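Local coordinates for magnetosome protein MamA (PDB 3AS8) that probably serves as a tetratricopeptide-repeat scaffold at the magnetosome, recognising other copies of itself and so promoting assembly of protein complexes, at residues K101-N106 with N111-L116. Numbering follows the deposited sequence. Where two conformers were deposited one is given.
Sequences KVAEAN and NVRFRL. With SO4 (sulfate ion), chain C.
Ala103 faces Arg113, their CA atoms 6.1 Å apart, where helix 92-105 ends and helix 110-122 sets out in a roughly antiparallel direction; the axes of 101-105 and 111-116 approach to 9.3 Å at 145°. Val102 and Val112 fill the space between the helices, their side chains crossing at about a right angle. Branch CG1 of Val102 carries this touch, lying 3.8 Å from Val112 CG2 and almost as near its CG1. Val112 CG1 rests against the backbone of helix 92-105, 3.8 Å from Ala103 N, and the methyl of Ala103 lies near the same branch. Beside the valines, Arg113 folds back over that methyl: CG leaves anti to the backbone N (chi1 177°), and bends at the next two torsions turn the guanidinium toward helix 92-105. Ala103 CB lies over one face of this flat group, off centre toward its rim and 3.7 Å from Arg113 NH1. Arg113 NH2 meanwhile hydrogen-bonds Ser132 OG of helix 126-139, a polar hold on the planar group while a methyl covers part of one face. On helix 110-122, the amide of Asn111 supports Arg115, whose NE donates to Asn111 OD1 over 3.0 Å. Farther out, Arg115 NH2 reaches sulfate O4 at 3.0 Å in a nearly straight bond (168°), while the bond from NH1 to O2 is weak; the ion is probably from the crystallisation liquor. Leu99 extends the apolar packing around Val112, and Val102 also meets Ala79 and Thr80 of helix 76-88. No hydrogen bond joins the two segments, so this buried junction between consecutive helices of the tetratricopeptide-repeat array depends on methyl packing and on the flat face of one guanidinium.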
loop_
_atom_site.group_PDB
_atom_site.type_symbol
_atom_site.label_atom_id
_atom_site.label_comp_id
_atom_site.label_asym_id
_atom_site.label_seq_id
_atom_site.Cartn_x
_atom_site.Cartn_y
_atom_site.Cartn_z
ATOM N N LYS A 101 -1.003 -0.886 -11.320
ATOM C CA LYS A 101 -1.138 0.410 -11.945
ATOM C C LYS A 101 -0.272 1.415 -11.245
ATOM O O LYS A 101 0.391 2.244 -11.877
ATOM C CB LYS A 101 -2.620 0.824 -11.899
ATOM C CG LYS A 101 -2.903 2.242 -12.442
ATOM C CD LYS A 101 -4.391 2.633 -12.121
ATOM C CE LYS A 101 -4.886 3.776 -12.994
ATOM N NZ LYS A 101 -5.159 3.390 -14.372
ATOM N N VAL A 102 -0.190 1.333 -9.940
ATOM C CA VAL A 102 0.654 2.277 -9.201
ATOM C C VAL A 102 2.118 2.012 -9.521
ATOM O O VAL A 102 2.848 2.958 -9.810
ATOM C CB VAL A 102 0.446 2.206 -7.687
ATOM C CG1 VAL A 102 1.452 3.045 -6.985
ATOM C CG2 VAL A 102 -0.999 2.564 -7.297
ATOM N N ALA A 103 2.528 0.748 -9.522
ATOM C CA ALA A 103 3.946 0.424 -9.854
ATOM C C ALA A 103 4.329 0.896 -11.273
ATOM O O ALA A 103 5.451 1.318 -11.469
ATOM C CB ALA A 103 4.247 -1.088 -9.673
ATOM N N GLU A 104 3.436 0.783 -12.262
ATOM C CA GLU A 104 3.717 1.298 -13.598
ATOM C C GLU A 104 3.866 2.834 -13.611
ATOM O O GLU A 104 4.712 3.368 -14.310
ATOM C CB GLU A 104 2.652 0.826 -14.643
ATOM C CG GLU A 104 2.585 1.637 -15.998
ATOM C CD GLU A 104 3.596 1.194 -17.031
ATOM O OE1 GLU A 104 4.004 0.013 -16.997
ATOM O OE2 GLU A 104 3.981 2.020 -17.888
ATOM N N ALA A 105 3.065 3.537 -12.829
ATOM C CA ALA A 105 3.153 4.988 -12.768
ATOM C C ALA A 105 4.358 5.467 -11.904
ATOM O O ALA A 105 4.938 6.489 -12.191
ATOM C CB ALA A 105 1.830 5.545 -12.161
ATOM N N ASN A 106 4.703 4.751 -10.819
ATOM C CA ASN A 106 5.799 5.187 -9.947
ATOM C C ASN A 106 6.744 4.020 -9.773
ATOM O O ASN A 106 6.666 3.250 -8.819
ATOM C CB ASN A 106 5.334 5.699 -8.596
ATOM C CG ASN A 106 6.503 6.111 -7.671
ATOM O OD1 ASN A 106 7.702 6.155 -8.050
ATOM N ND2 ASN A 106 6.140 6.444 -6.449
ATOM N N ASN A 111 7.959 -0.199 -1.687
ATOM C CA ASN A 111 6.892 -0.805 -0.935
ATOM C C ASN A 111 5.786 -1.299 -1.832
ATOM O O ASN A 111 5.289 -2.375 -1.633
ATOM C CB ASN A 111 6.323 0.098 0.184
ATOM C CG ASN A 111 5.493 -0.674 1.181
ATOM O OD1 ASN A 111 5.902 -1.746 1.623
ATOM N ND2 ASN A 111 4.283 -0.193 1.467
ATOM N N VAL A 112 5.331 -0.484 -2.749
ATOM C CA VAL A 112 4.260 -0.900 -3.666
ATOM C C VAL A 112 4.637 -2.177 -4.424
ATOM O O VAL A 112 3.880 -3.171 -4.450
ATOM C CB VAL A 112 3.839 0.239 -4.627
ATOM C CG1 VAL A 112 3.026 -0.333 -5.869
ATOM C CG2 VAL A 112 2.967 1.308 -3.931
ATOM N N ARG A 113 5.868 -2.260 -4.932
ATOM C CA ARG A 113 6.258 -3.420 -5.724
ATOM C C ARG A 113 6.402 -4.625 -4.804
ATOM O O ARG A 113 6.037 -5.722 -5.170
ATOM C CB ARG A 113 7.627 -3.154 -6.411
ATOM C CG ARG A 113 8.191 -4.293 -7.204
ATOM C CD ARG A 113 7.279 -4.805 -8.267
ATOM N NE ARG A 113 7.193 -3.915 -9.415
ATOM C CZ ARG A 113 6.534 -4.187 -10.542
ATOM N NH1 ARG A 113 6.579 -3.333 -11.533
ATOM N NH2 ARG A 113 5.905 -5.321 -10.738
ATOM N N PHE A 114 6.971 -4.422 -3.613
ATOM C CA PHE A 114 7.086 -5.484 -2.596
ATOM C C PHE A 114 5.738 -6.084 -2.191
ATOM O O PHE A 114 5.577 -7.263 -2.305
ATOM C CB PHE A 114 7.829 -5.018 -1.406
ATOM C CG PHE A 114 8.006 -6.087 -0.368
ATOM C CD1 PHE A 114 8.865 -7.172 -0.586
ATOM C CD2 PHE A 114 7.247 -6.082 0.781
ATOM C CE1 PHE A 114 8.982 -8.143 0.321
ATOM C CE2 PHE A 114 7.389 -7.008 1.697
ATOM C CZ PHE A 114 8.225 -8.068 1.501
ATOM N N ARG A 115 4.752 -5.231 -1.874
ATOM C CA ARG A 115 3.433 -5.690 -1.479
ATOM C C ARG A 115 2.681 -6.340 -2.616
ATOM O O ARG A 115 1.917 -7.276 -2.396
ATOM C CB ARG A 115 2.621 -4.532 -0.823
ATOM C CG ARG A 115 3.356 -3.882 0.396
ATOM C CD ARG A 115 3.518 -4.801 1.519
ATOM N NE ARG A 115 4.370 -4.173 2.506
ATOM C CZ ARG A 115 4.850 -4.749 3.596
ATOM N NH1 ARG A 115 5.672 -4.054 4.378
ATOM N NH2 ARG A 115 4.517 -6.010 3.912
ATOM N N LEU A 116 2.918 -5.887 -3.840
ATOM C CA LEU A 116 2.398 -6.544 -5.001
ATOM C C LEU A 116 2.923 -7.987 -5.103
ATOM O O LEU A 116 2.181 -8.943 -5.348
ATOM C CB LEU A 116 2.783 -5.788 -6.252
ATOM C CG LEU A 116 2.424 -6.467 -7.596
ATOM C CD1 LEU A 116 0.941 -6.804 -7.661
ATOM C CD2 LEU A 116 2.881 -5.580 -8.820
HETATM S S SO4 C . 5.681 -5.947 7.540
HETATM O O1 SO4 C . 4.387 -5.264 7.421
HETATM O O2 SO4 C . 6.776 -4.967 7.528
HETATM O O3 SO4 C . 5.722 -6.688 8.801
HETATM O O4 SO4 C . 5.857 -6.929 6.468
#